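Local structure of aldehyde dehydrogenase (Staphylococcus aureus, 6K10) at residues A[16-21]-A[139-144]; A[75-80]-A[131-136]; A[122-127]-A[148-153]; A[234-239]-A[272-277]; A[250-255]-A[402-407]. The protein oxidises the carotenoid aldehyde 4,4'-diaponeurosporen-4-al to 4,4'-diaponeurosporenoic acid with NAD+, a step in the biosynthesis of the protective pigment staphyloxanthin. The protein carries 1 engineered substitution. All coordinates share one frame; numbering follows the deposited sequence.

Contact 1 (A[16-21]-A[139-144]); sequences YDSKAF and GNTAII
The hydroxyls of Ser18 and Thr141 meet where helix 10-23 lies along strand 141-145 of the Rossmann-like, NAD-binding type of sheet found in aldehyde dehydrogenases. The local axes run nearly antiparallel, at 161°, and are 8.5 Å apart at their closest. The close part of the contact is polar. Thr141 OG1 donates to Ser18 OG over 2.9 Å and is also hydrogen-bonded to Thr114 OG1 of the adjacent strand 104-118, which ties the helix to two strands at once. The first torsion of Ser18 (chi1 -165°) swings OG away from the backbone N and out toward the strand. Thr141 directs its two branches to different partners: OG1 goes to the serine, while CG2 turns to the aromatic residue one helical turn further on.

Away from this bond the packing is looser. CD2 of Phe21 meets CG2 of Thr141 at 3.9 Å, with the methyl at the ring edge and near its plane, and the remainder of this partly exposed ring extends toward Thr27 and Asn168. In the other direction along the strand, Ile143 CD1 comes only to 4.5 Å from Ser18 CB. Between these flanks a single ordered water continues the polar chain: Ser18 OG gives its proton to the water at 2.8 Å, and the water in turn donates to the backbone O of Ala142 at 2.8 Å.

Contact 2 (A[75-80]-A[131-136]); sequences LKSIKI and PLIGAI
Between residues 75-80 and 131-136, on helices 63-89 and 126-138, the nearest CA atoms are those of Ile78 and Ile133, 6.4 Å apart. Ile133 carries the contact from its side: its side chain leaves the backbone toward the other helix, and an extended chain (chi2 162°) pushes CD1 forward. This methyl touches Ile78 CG1 at 3.5 Å, tighter than a usual carbon-carbon contact, and it also meets Ser77 OG at 3.6 Å. The two isoleucine side chains cross at about a right angle, with Ile133 CG1 also close to Ile78 CG1 at 3.7 Å. Thr74 and Ala81 complete the surroundings, so that Ile133 fits as a knob into a hole formed by Thr74, Ser77, Ile78 and Ala81 of the long helix.

Helix 126-138 is the connection of a beta-alpha-beta crossover from strand 104-118 to strand 141-145, and the contact lays helix 63-89 against it. Ile78 is covered in addition by Ile44 of helix 30-46, while Phe464 of the second subunit packs on nearby Lys76. The hydroxyl of Ser77 has its polar partner in Glu130 OE2. The interhelical grip is thus essentially apolar and depends on shape, with the one hydroxyl at its border satisfied by a carboxylate rather than by the isoleucine it touches.

Contact 3 (A[122-127]-A[148-153]); sequences NYPFQL and ELTPNV
Pro124 presses its ring against Thr150 and Val153, making a buried joint, apolar toward the valine and against a hydroxyl at the threonine, between two turns that each lead into a helix. The first segment begins with Asn122, at the position of the asparagine that forms part of the oxyanion hole in related aldehyde dehydrogenases; here its ND2 is hydrogen-bonded to Gln249 O, while the ring of Tyr123 makes a cation-pi pair with Lys61. The backbone O of Tyr123 accepts from Leu127 N at 3.0 Å. Pro124 then faces the second segment. Its CB lies 3.4 Å from Thr150 OG1, and its CG reaches Val153 CG1 at 3.7 Å. Both partners meet the ring roughly at right angles. The valine sends CG1 forward because this branch stands anti to its backbone N (chi1 -178°), and the same methyl comes within 4.3 Å of Phe125 N. The backbone N-H groups of Phe125 and Gln126 both bond to Glu70 OE1.

Thr150 occupies the N-cap position of helix 151-164, yet its own side chain makes no capping bond. The joint therefore brings together the entrances of helices 126-138 and 151-164, on either side of strand 141-145 in the chain, with helix 63-89 packed around it through Glu70 and helix 48-59 through Leu59 and Asp58, whose OD2 takes up the N-H of Val153.

Contact 4 (A[234-239]-A[272-277]); sequences VASERI and SKTLRE
Ser236 and Thr274 bring their hydroxyls together across two helices that cross at -52°, with the short axes 9.0 Å apart. Ser236 OG and Thr274 OG1 are 2.8 Å apart, close enough for a hydrogen bond, though Thr274 OG1 is also bonded to Ala270 O of its own helix. Ser236 places OG between its backbone N and carbonyl carbon (chi1 81°), within hydrogen-bonding reach of Lys233 O. Thr274 divides its branches: OG1 faces the serine, whereas CG2 rests on the backbone beside it, 3.8 Å from Glu237 CA. Glu237 crosses the threonine at about a right angle, its CG 3.6 Å from Thr274 OG1, and the chain then extends past it to the outer side of the helix pair. There the carboxylate of Glu237 approaches that of Glu277, OE2 to OE1 being 4.3 Å.

Helix 232-244 belongs to the beta-alpha-beta crossover between strands 223-226 and 256-260, and helix 264-279 follows the second of these strands. Leu450 of the second subunit packs on Glu237. Lys233 NZ makes salt bridges to both glutamates and a hydrogen bond to Thr274 OG1, so one ammonium probably offsets the two negative charges and lets the carboxylates stay close while both remain ionised.

Contact 5 (A[250-255]-A[402-407]); sequences TSVAPD and MHLANP. Engineered in segment 250-255: Ser251 (natural residue Cys).
Val252 and Leu404 reach toward each other tip to tip, with CG2 of the valine 3.8 Å from CD2 of the leucine. The second leucine methyl, CD1, is 4.1 Å from both CG1 and CG2 of Val252, so the two branched ends abut through their methyls. His403 joins from beside them: Val252 CB approaches the imidazole obliquely, 4.4 Å from His403 CE1. The neighbouring Leu404 sets CD1 over one face of that ring, 3.3 Å above its plane and shifted toward the rim.

Val252 is held by a type I beta turn from Thr250 to Ala253, closed by a weak bond from Ala253 N to Thr250 O at 3.2 Å. This is the catalytic loop of the aldehyde dehydrogenase fold, and the turn contains Ser251, an engineered replacement of the cysteine predicted to act in catalysis. The valine side chain lies about 7 Å from that of Glu217, the other predicted active-site residue. Leu401 and Phe411 add to the apolar shell around Val252, and its O is bonded to Tyr374 OH, a further hold on the turn. On the other segment, a 3-10 segment beginning at Met402 presents His403 and Leu404. From the second subunit, Ile438 packs against His403, and Ser105 OG and Asp95 O bond to Asn406 ND2.

Contacts 1, 2 and 3 share one run of chain, with helix 126-138 serving contacts 2 and 3 and leading into the strand of contact 1. Asn140 N probably bonds to Ala135 O at 3.0 Å, joining contacts 1 and 2, whose centres are about 17 Å apart. Contact 3 meets contact 5 directly, since Tyr123 OH lies 2.8 Å from Thr250 OG1, a probable hydrogen bond that places the 122-127 turn beside the catalytic loop. The Pro124 side chain is still about 12 Å from that of engineered Ser251. Contact 4 borders contact 5 through Ile239 O and Pro254 CG, 4.0 Å apart, whereas contact 1, centred about 47 Å from contact 4, lies across the chain's centre from it.

Contact 1 (A[16-21]-A[139-144])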
# COMPACT_ATOMS: atom_id res chain seq x y z
N TYR A 16 -24.68 3.28 3.72
CA TYR A 16 -24.90 4.61 3.17
C TYR A 16 -25.13 5.64 4.27
O TYR A 16 -24.81 6.82 4.08
CB TYR A 16 -26.05 4.57 2.17
CG TYR A 16 -25.61 3.92 0.88
CD1 TYR A 16 -24.62 4.50 0.10
CD2 TYR A 16 -26.16 2.71 0.46
CE1 TYR A 16 -24.21 3.91 -1.08
CE2 TYR A 16 -25.75 2.11 -0.72
CZ TYR A 16 -24.77 2.72 -1.48
OH TYR A 16 -24.35 2.14 -2.65
N ASP A 17 -25.68 5.23 5.41
CA ASP A 17 -25.72 6.13 6.56
C ASP A 17 -24.31 6.49 7.01
O ASP A 17 -24.04 7.66 7.33
CB ASP A 17 -26.49 5.48 7.72
CG ASP A 17 -27.97 5.34 7.43
OD1 ASP A 17 -28.44 5.90 6.42
OD2 ASP A 17 -28.66 4.66 8.22
N SER A 18 -23.41 5.51 7.05
CA SER A 18 -22.03 5.77 7.43
C SER A 18 -21.37 6.74 6.46
O SER A 18 -20.66 7.67 6.88
CB SER A 18 -21.25 4.46 7.50
OG SER A 18 -20.03 4.64 8.20
N LYS A 19 -21.58 6.54 5.16
CA LYS A 19 -21.08 7.49 4.16
C LYS A 19 -21.63 8.88 4.41
O LYS A 19 -20.89 9.88 4.34
CB LYS A 19 -21.45 7.02 2.76
CG LYS A 19 -20.57 5.90 2.22
N ALA A 20 -22.93 8.98 4.70
CA ALA A 20 -23.55 10.28 4.92
C ALA A 20 -22.92 10.99 6.11
O ALA A 20 -22.68 12.20 6.06
CB ALA A 20 -25.06 10.11 5.12
N PHE A 21 -22.63 10.25 7.19
CA PHE A 21 -22.00 10.89 8.35
C PHE A 21 -20.59 11.36 8.02
O PHE A 21 -20.17 12.43 8.47
CB PHE A 21 -21.97 9.94 9.55
CG PHE A 21 -21.39 10.57 10.78
CD1 PHE A 21 -22.08 11.58 11.45
CD2 PHE A 21 -20.16 10.19 11.26
CE1 PHE A 21 -21.54 12.18 12.58
CE2 PHE A 21 -19.62 10.78 12.39
CZ PHE A 21 -20.31 11.77 13.05
N GLY A 139 -9.41 9.36 10.90
CA GLY A 139 -10.55 10.19 10.58
C GLY A 139 -11.63 9.54 9.75
O GLY A 139 -12.36 10.25 9.05
N ASN A 140 -11.76 8.23 9.81
CA ASN A 140 -12.73 7.50 9.00
C ASN A 140 -13.98 7.18 9.82
O ASN A 140 -13.99 7.28 11.05
CB ASN A 140 -12.12 6.21 8.46
CG ASN A 140 -10.88 6.47 7.61
OD1 ASN A 140 -10.97 6.66 6.40
ND2 ASN A 140 -9.72 6.47 8.25
N THR A 141 -15.04 6.81 9.12
CA THR A 141 -16.12 6.03 9.70
C THR A 141 -15.86 4.56 9.40
O THR A 141 -15.05 4.23 8.52
CB THR A 141 -17.49 6.45 9.15
OG1 THR A 141 -17.59 6.08 7.77
CG2 THR A 141 -17.67 7.96 9.27
N ALA A 142 -16.52 3.68 10.13
CA ALA A 142 -16.15 2.27 10.05
C ALA A 142 -17.36 1.37 10.23
O ALA A 142 -18.29 1.68 10.98
CB ALA A 142 -15.08 1.92 11.09
N ILE A 143 -17.32 0.24 9.53
CA ILE A 143 -18.24 -0.87 9.71
C ILE A 143 -17.41 -2.10 10.03
O ILE A 143 -16.44 -2.40 9.32
CB ILE A 143 -19.12 -1.09 8.47
CG1 ILE A 143 -20.09 0.08 8.29
CG2 ILE A 143 -19.88 -2.40 8.58
CD1 ILE A 143 -20.92 -0.00 7.03
N ILE A 144 -17.78 -2.81 11.09
CA ILE A 144 -17.01 -3.93 11.60
C ILE A 144 -17.81 -5.21 11.39
O ILE A 144 -19.01 -5.25 11.69
CB ILE A 144 -16.67 -3.75 13.09
CG1 ILE A 144 -15.89 -2.46 13.32
CG2 ILE A 144 -15.88 -4.95 13.61
CD1 ILE A 144 -15.90 -1.99 14.76
O HOH W 1 -20.54 3.27 10.55

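Contact 2 (A[75-80]-A[131-136])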
# COMPACT_ATOMS: atom_id res chain seq x y z
N LEU A 75 -5.87 -1.32 24.93
CA LEU A 75 -5.88 -0.12 25.77
C LEU A 75 -4.59 0.67 25.61
O LEU A 75 -4.61 1.90 25.49
CB LEU A 75 -6.11 -0.50 27.23
CG LEU A 75 -7.50 -1.02 27.59
CD1 LEU A 75 -7.53 -1.45 29.05
CD2 LEU A 75 -8.55 0.04 27.31
N LYS A 76 -3.46 -0.03 25.61
CA LYS A 76 -2.17 0.64 25.42
C LYS A 76 -2.10 1.31 24.06
O LYS A 76 -1.57 2.43 23.93
CB LYS A 76 -1.04 -0.37 25.58
CG LYS A 76 0.34 0.25 25.68
N SER A 77 -2.63 0.66 23.02
CA SER A 77 -2.59 1.24 21.68
C SER A 77 -3.48 2.48 21.58
O SER A 77 -3.10 3.47 20.95
CB SER A 77 -3.00 0.20 20.64
OG SER A 77 -2.90 0.72 19.33
N ILE A 78 -4.67 2.43 22.19
CA ILE A 78 -5.54 3.61 22.21
C ILE A 78 -4.83 4.78 22.87
O ILE A 78 -4.84 5.90 22.36
CB ILE A 78 -6.87 3.30 22.93
CG1 ILE A 78 -7.67 2.23 22.19
CG2 ILE A 78 -7.69 4.57 23.10
CD1 ILE A 78 -8.80 1.65 23.00
N LYS A 79 -4.21 4.52 24.02
CA LYS A 79 -3.48 5.56 24.74
C LYS A 79 -2.42 6.21 23.85
O LYS A 79 -2.31 7.44 23.80
CB LYS A 79 -2.86 4.96 26.00
CG LYS A 79 -2.07 5.93 26.86
CD LYS A 79 -0.59 5.78 26.58
CE LYS A 79 0.26 6.58 27.54
NZ LYS A 79 1.55 5.92 27.89
N ILE A 80 -1.64 5.39 23.15
CA ILE A 80 -0.54 5.92 22.33
C ILE A 80 -1.08 6.71 21.15
O ILE A 80 -0.61 7.81 20.84
CB ILE A 80 0.39 4.78 21.87
CG1 ILE A 80 1.12 4.17 23.07
CG2 ILE A 80 1.37 5.26 20.80
CD1 ILE A 80 1.63 2.76 22.84
N PRO A 131 -7.09 -2.53 14.24
CA PRO A 131 -7.44 -1.78 13.02
C PRO A 131 -8.35 -0.60 13.28
O PRO A 131 -8.14 0.48 12.71
CB PRO A 131 -8.12 -2.83 12.12
CG PRO A 131 -7.74 -4.13 12.67
CD PRO A 131 -7.50 -3.95 14.14
N LEU A 132 -9.34 -0.76 14.16
CA LEU A 132 -10.30 0.31 14.42
C LEU A 132 -9.61 1.56 14.95
O LEU A 132 -9.94 2.69 14.55
CB LEU A 132 -11.36 -0.15 15.40
CG LEU A 132 -12.48 0.87 15.66
CD1 LEU A 132 -13.31 1.07 14.41
CD2 LEU A 132 -13.35 0.45 16.84
N ILE A 133 -8.64 1.39 15.86
CA ILE A 133 -7.89 2.52 16.38
C ILE A 133 -7.28 3.32 15.23
O ILE A 133 -7.38 4.55 15.17
CB ILE A 133 -6.80 2.05 17.36
CG1 ILE A 133 -7.43 1.42 18.60
CG2 ILE A 133 -5.92 3.21 17.76
CD1 ILE A 133 -6.46 0.56 19.38
N GLY A 134 -6.65 2.62 14.28
CA GLY A 134 -6.09 3.29 13.13
C GLY A 134 -7.15 4.01 12.31
O GLY A 134 -6.97 5.15 11.90
N ALA A 135 -8.28 3.33 12.06
CA ALA A 135 -9.36 3.94 11.29
C ALA A 135 -9.90 5.18 12.00
O ALA A 135 -10.14 6.21 11.36
CB ALA A 135 -10.47 2.92 11.06
N ILE A 136 -10.11 5.09 13.31
CA ILE A 136 -10.59 6.24 14.08
C ILE A 136 -9.58 7.38 14.01
O ILE A 136 -9.93 8.51 13.66
CB ILE A 136 -10.87 5.84 15.54
CG1 ILE A 136 -12.11 4.96 15.64
CG2 ILE A 136 -11.02 7.08 16.41
CD1 ILE A 136 -12.34 4.40 17.03

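Contact 3 (A[122-127]-A[148-153])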
# COMPACT_ATOMS: atom_id res chain seq x y z
N ASN A 122 -9.64 -16.00 16.05
CA ASN A 122 -8.58 -16.45 16.94
C ASN A 122 -8.15 -15.39 17.95
O ASN A 122 -7.90 -15.72 19.12
CB ASN A 122 -7.38 -16.95 16.13
CG ASN A 122 -6.79 -15.90 15.21
OD1 ASN A 122 -7.52 -15.15 14.57
ND2 ASN A 122 -5.47 -15.86 15.13
N TYR A 123 -8.05 -14.13 17.54
CA TYR A 123 -7.93 -13.01 18.47
C TYR A 123 -9.08 -12.07 18.14
O TYR A 123 -8.89 -10.98 17.58
CB TYR A 123 -6.57 -12.32 18.37
CG TYR A 123 -5.43 -13.22 18.80
CD1 TYR A 123 -4.90 -14.15 17.92
CD2 TYR A 123 -4.92 -13.16 20.08
CE1 TYR A 123 -3.87 -14.99 18.30
CE2 TYR A 123 -3.88 -13.99 20.48
CZ TYR A 123 -3.36 -14.90 19.58
OH TYR A 123 -2.34 -15.73 19.97
N PRO A 124 -10.31 -12.47 18.48
CA PRO A 124 -11.49 -11.83 17.90
C PRO A 124 -11.72 -10.41 18.38
O PRO A 124 -12.45 -9.66 17.73
CB PRO A 124 -12.64 -12.75 18.33
CG PRO A 124 -12.15 -13.37 19.60
CD PRO A 124 -10.66 -13.51 19.47
N PHE A 125 -11.11 -10.03 19.50
CA PHE A 125 -11.23 -8.67 20.02
C PHE A 125 -10.11 -7.79 19.48
O PHE A 125 -10.37 -6.74 18.88
CB PHE A 125 -11.23 -8.72 21.55
CG PHE A 125 -11.35 -7.37 22.21
CD1 PHE A 125 -10.22 -6.64 22.54
CD2 PHE A 125 -12.59 -6.85 22.52
CE1 PHE A 125 -10.33 -5.41 23.15
CE2 PHE A 125 -12.71 -5.62 23.13
CZ PHE A 125 -11.57 -4.90 23.45
N GLN A 126 -8.85 -8.22 19.65
CA GLN A 126 -7.71 -7.42 19.20
C GLN A 126 -7.75 -7.17 17.70
O GLN A 126 -7.43 -6.07 17.24
CB GLN A 126 -6.40 -8.11 19.60
CG GLN A 126 -5.21 -7.78 18.71
CD GLN A 126 -4.63 -6.41 18.96
OE1 GLN A 126 -5.08 -5.68 19.85
NE2 GLN A 126 -3.62 -6.04 18.18
N LEU A 127 -8.15 -8.17 16.92
CA LEU A 127 -8.17 -8.00 15.47
C LEU A 127 -9.35 -7.17 14.99
O LEU A 127 -9.40 -6.84 13.80
CB LEU A 127 -8.13 -9.36 14.78
CG LEU A 127 -6.85 -10.14 15.10
CD1 LEU A 127 -6.96 -11.59 14.67
CD2 LEU A 127 -5.65 -9.47 14.44
N GLU A 148 -18.29 -14.84 13.67
CA GLU A 148 -19.40 -15.48 14.34
C GLU A 148 -19.03 -16.84 14.93
O GLU A 148 -19.87 -17.44 15.62
CB GLU A 148 -20.59 -15.63 13.39
CG GLU A 148 -20.39 -16.64 12.28
CD GLU A 148 -21.70 -17.01 11.60
OE1 GLU A 148 -21.70 -17.89 10.72
OE2 GLU A 148 -22.74 -16.41 11.95
N LEU A 149 -17.81 -17.33 14.69
CA LEU A 149 -17.34 -18.53 15.36
C LEU A 149 -17.08 -18.29 16.84
O LEU A 149 -17.09 -19.25 17.62
CB LEU A 149 -16.08 -19.06 14.69
CG LEU A 149 -16.19 -19.51 13.23
CD1 LEU A 149 -14.93 -20.25 12.80
CD2 LEU A 149 -17.43 -20.36 13.02
N THR A 150 -16.84 -17.05 17.23
CA THR A 150 -16.78 -16.66 18.63
C THR A 150 -17.97 -15.74 18.90
O THR A 150 -17.82 -14.51 18.96
CB THR A 150 -15.45 -15.97 18.95
OG1 THR A 150 -15.21 -14.92 18.00
CG2 THR A 150 -14.31 -16.97 18.87
N PRO A 151 -19.17 -16.31 19.06
CA PRO A 151 -20.38 -15.47 19.06
C PRO A 151 -20.55 -14.63 20.31
O PRO A 151 -21.17 -13.56 20.24
CB PRO A 151 -21.51 -16.49 18.91
CG PRO A 151 -20.96 -17.73 19.54
CD PRO A 151 -19.48 -17.73 19.26
N ASN A 152 -20.06 -15.08 21.46
CA ASN A 152 -20.16 -14.26 22.66
C ASN A 152 -19.26 -13.04 22.57
O ASN A 152 -19.64 -11.94 22.98
CB ASN A 152 -19.83 -15.09 23.90
CG ASN A 152 -20.89 -16.14 24.20
OD1 ASN A 152 -22.00 -15.81 24.60
ND2 ASN A 152 -20.54 -17.40 23.99
N VAL A 153 -18.06 -13.22 22.01
CA VAL A 153 -17.16 -12.09 21.81
C VAL A 153 -17.77 -11.10 20.83
O VAL A 153 -17.74 -9.88 21.05
CB VAL A 153 -15.78 -12.57 21.34
CG1 VAL A 153 -14.83 -11.39 21.17
CG2 VAL A 153 -15.20 -13.59 22.32

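Contact 4 (A[234-239]-A[272-277])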
# COMPACT_ATOMS: atom_id res chain seq x y z
N VAL A 234 16.62 -22.80 25.69
CA VAL A 234 16.01 -21.49 25.51
C VAL A 234 15.16 -21.46 24.24
O VAL A 234 14.09 -20.85 24.21
CB VAL A 234 17.10 -20.40 25.49
CG1 VAL A 234 16.47 -19.03 25.26
CG2 VAL A 234 17.88 -20.41 26.79
N ALA A 235 15.63 -22.11 23.18
CA ALA A 235 14.83 -22.21 21.96
C ALA A 235 13.50 -22.90 22.25
O ALA A 235 12.44 -22.43 21.82
CB ALA A 235 15.59 -22.96 20.88
N SER A 236 13.54 -24.00 22.99
CA SER A 236 12.32 -24.75 23.27
C SER A 236 11.34 -23.92 24.09
O SER A 236 10.12 -24.02 23.92
CB SER A 236 12.66 -26.06 23.98
OG SER A 236 12.86 -25.85 25.36
N GLU A 237 11.86 -23.08 24.99
CA GLU A 237 10.98 -22.25 25.81
C GLU A 237 10.30 -21.17 24.97
O GLU A 237 9.10 -20.93 25.09
CB GLU A 237 11.78 -21.62 26.95
CG GLU A 237 12.11 -22.59 28.08
CD GLU A 237 13.23 -22.09 28.98
OE1 GLU A 237 13.60 -20.90 28.87
OE2 GLU A 237 13.74 -22.89 29.79
N ARG A 238 11.07 -20.52 24.08
CA ARG A 238 10.50 -19.46 23.26
C ARG A 238 9.63 -20.02 22.14
O ARG A 238 8.66 -19.38 21.72
CB ARG A 238 11.62 -18.57 22.74
CG ARG A 238 12.39 -17.91 23.88
CD ARG A 238 13.63 -17.14 23.45
NE ARG A 238 14.26 -16.54 24.62
CZ ARG A 238 15.39 -15.83 24.61
NH1 ARG A 238 16.04 -15.62 23.47
NH2 ARG A 238 15.87 -15.35 25.75
N ILE A 239 9.95 -21.22 21.65
CA ILE A 239 9.09 -21.87 20.65
C ILE A 239 7.75 -22.23 21.28
O ILE A 239 6.68 -21.93 20.72
CB ILE A 239 9.79 -23.11 20.06
CG1 ILE A 239 10.89 -22.70 19.08
CG2 ILE A 239 8.77 -24.01 19.36
CD1 ILE A 239 11.90 -23.81 18.78
N SER A 272 9.61 -31.20 25.31
CA SER A 272 8.77 -31.96 26.22
C SER A 272 8.95 -31.48 27.66
O SER A 272 7.97 -31.33 28.40
CB SER A 272 9.10 -33.45 26.11
OG SER A 272 9.00 -33.90 24.77
N LYS A 273 10.20 -31.24 28.06
CA LYS A 273 10.46 -30.74 29.41
C LYS A 273 9.82 -29.38 29.63
O LYS A 273 9.23 -29.12 30.69
CB LYS A 273 11.97 -30.66 29.64
CG LYS A 273 12.35 -29.98 30.94
CD LYS A 273 13.86 -29.86 31.06
CE LYS A 273 14.41 -30.78 32.13
NZ LYS A 273 15.85 -30.54 32.37
N THR A 274 9.92 -28.49 28.64
CA THR A 274 9.35 -27.15 28.77
C THR A 274 7.84 -27.21 28.90
O THR A 274 7.24 -26.49 29.72
CB THR A 274 9.75 -26.31 27.55
OG1 THR A 274 11.15 -26.01 27.61
CG2 THR A 274 8.95 -25.01 27.51
N LEU A 275 7.19 -28.07 28.11
CA LEU A 275 5.74 -28.21 28.19
C LEU A 275 5.30 -28.67 29.57
O LEU A 275 4.28 -28.21 30.09
CB LEU A 275 5.26 -29.17 27.11
CG LEU A 275 5.37 -28.62 25.69
CD1 LEU A 275 5.14 -29.71 24.65
CD2 LEU A 275 4.39 -27.48 25.50
N ARG A 276 6.07 -29.58 30.19
CA ARG A 276 5.76 -29.99 31.56
C ARG A 276 5.97 -28.84 32.54
O ARG A 276 5.20 -28.67 33.49
CB ARG A 276 6.61 -31.20 31.95
CG ARG A 276 6.27 -32.46 31.17
CD ARG A 276 4.78 -32.75 31.22
NE ARG A 276 4.42 -33.90 30.39
CZ ARG A 276 3.18 -34.22 30.04
NH1 ARG A 276 2.95 -35.28 29.29
NH2 ARG A 276 2.16 -33.47 30.45
N GLU A 277 7.02 -28.04 32.33
CA GLU A 277 7.24 -26.86 33.16
C GLU A 277 6.10 -25.86 33.00
O GLU A 277 5.65 -25.25 33.98
CB GLU A 277 8.57 -26.21 32.81
CG GLU A 277 9.79 -27.01 33.22
CD GLU A 277 11.07 -26.49 32.59
OE1 GLU A 277 10.98 -25.70 31.62
OE2 GLU A 277 12.16 -26.86 33.07

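Contact 5 (A[250-255]-A[402-407])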
# COMPACT_ATOMS: atom_id res chain seq x y z
N THR A 250 -2.84 -19.09 16.02
CA THR A 250 -2.15 -17.83 15.77
C THR A 250 -1.51 -17.88 14.39
O THR A 250 -0.90 -18.89 14.01
CB THR A 250 -1.07 -17.57 16.83
OG1 THR A 250 -1.65 -17.72 18.14
CG2 THR A 250 -0.51 -16.16 16.69
N SER A 251 -1.66 -16.79 13.63
CA SER A 251 -1.12 -16.76 12.28
C SER A 251 0.40 -16.72 12.27
O SER A 251 1.02 -17.13 11.28
CB SER A 251 -1.69 -15.56 11.52
OG SER A 251 -1.31 -14.34 12.13
N VAL A 252 1.03 -16.26 13.35
CA VAL A 252 2.48 -16.23 13.45
C VAL A 252 2.99 -17.29 14.43
O VAL A 252 4.14 -17.24 14.85
CB VAL A 252 2.99 -14.83 13.81
CG1 VAL A 252 2.53 -13.81 12.77
CG2 VAL A 252 2.51 -14.43 15.19
N ALA A 253 2.14 -18.24 14.80
CA ALA A 253 2.59 -19.35 15.61
C ALA A 253 3.56 -20.22 14.80
O ALA A 253 3.38 -20.39 13.60
CB ALA A 253 1.42 -20.20 16.08
N PRO A 254 4.59 -20.76 15.44
CA PRO A 254 5.40 -21.79 14.79
C PRO A 254 4.51 -22.88 14.21
O PRO A 254 3.82 -23.59 14.94
CB PRO A 254 6.28 -22.31 15.93
CG PRO A 254 6.46 -21.12 16.80
CD PRO A 254 5.12 -20.42 16.78
N ASP A 255 4.50 -22.98 12.88
CA ASP A 255 3.72 -24.06 12.29
C ASP A 255 4.49 -25.38 12.33
O ASP A 255 3.96 -26.38 12.81
CB ASP A 255 3.33 -23.71 10.85
CG ASP A 255 2.39 -24.73 10.24
OD1 ASP A 255 2.87 -25.78 9.75
OD2 ASP A 255 1.16 -24.50 10.28
N MET A 402 7.06 -12.48 19.42
CA MET A 402 7.18 -11.18 20.08
C MET A 402 7.48 -10.02 19.13
O MET A 402 7.42 -8.87 19.57
CB MET A 402 8.26 -11.23 21.17
CG MET A 402 7.90 -12.10 22.36
SD MET A 402 6.24 -11.78 23.00
CE MET A 402 6.48 -10.20 23.83
N HIS A 403 7.78 -10.27 17.85
CA HIS A 403 7.98 -9.15 16.94
C HIS A 403 6.68 -8.38 16.69
O HIS A 403 6.72 -7.25 16.20
CB HIS A 403 8.59 -9.61 15.62
CG HIS A 403 7.74 -10.56 14.84
ND1 HIS A 403 7.36 -11.80 15.32
CD2 HIS A 403 7.20 -10.46 13.60
CE1 HIS A 403 6.62 -12.42 14.41
NE2 HIS A 403 6.51 -11.62 13.36
N LEU A 404 5.53 -8.97 17.04
CA LEU A 404 4.25 -8.27 16.98
C LEU A 404 4.05 -7.33 18.17
O LEU A 404 3.17 -6.47 18.11
CB LEU A 404 3.10 -9.27 16.94
CG LEU A 404 2.65 -9.85 15.60
CD1 LEU A 404 3.78 -10.59 14.91
CD2 LEU A 404 1.46 -10.78 15.79
N ALA A 405 4.84 -7.49 19.23
CA ALA A 405 4.63 -6.74 20.46
C ALA A 405 5.31 -5.38 20.47
O ALA A 405 5.09 -4.61 21.40
CB ALA A 405 5.10 -7.56 21.66
N ASN A 406 6.13 -5.08 19.47
CA ASN A 406 6.69 -3.75 19.34
C ASN A 406 5.84 -2.97 18.35
O ASN A 406 5.88 -3.26 17.14
CB ASN A 406 8.14 -3.80 18.86
CG ASN A 406 8.82 -2.45 18.90
OD1 ASN A 406 8.18 -1.41 19.09
ND2 ASN A 406 10.14 -2.44 18.72
N PRO A 407 5.05 -1.99 18.80
CA PRO A 407 4.19 -1.24 17.86
C PRO A 407 4.98 -0.40 16.86
O PRO A 407 4.38 0.09 15.90
CB PRO A 407 3.34 -0.37 18.78
CG PRO A 407 4.19 -0.17 19.99
CD PRO A 407 4.96 -1.45 20.17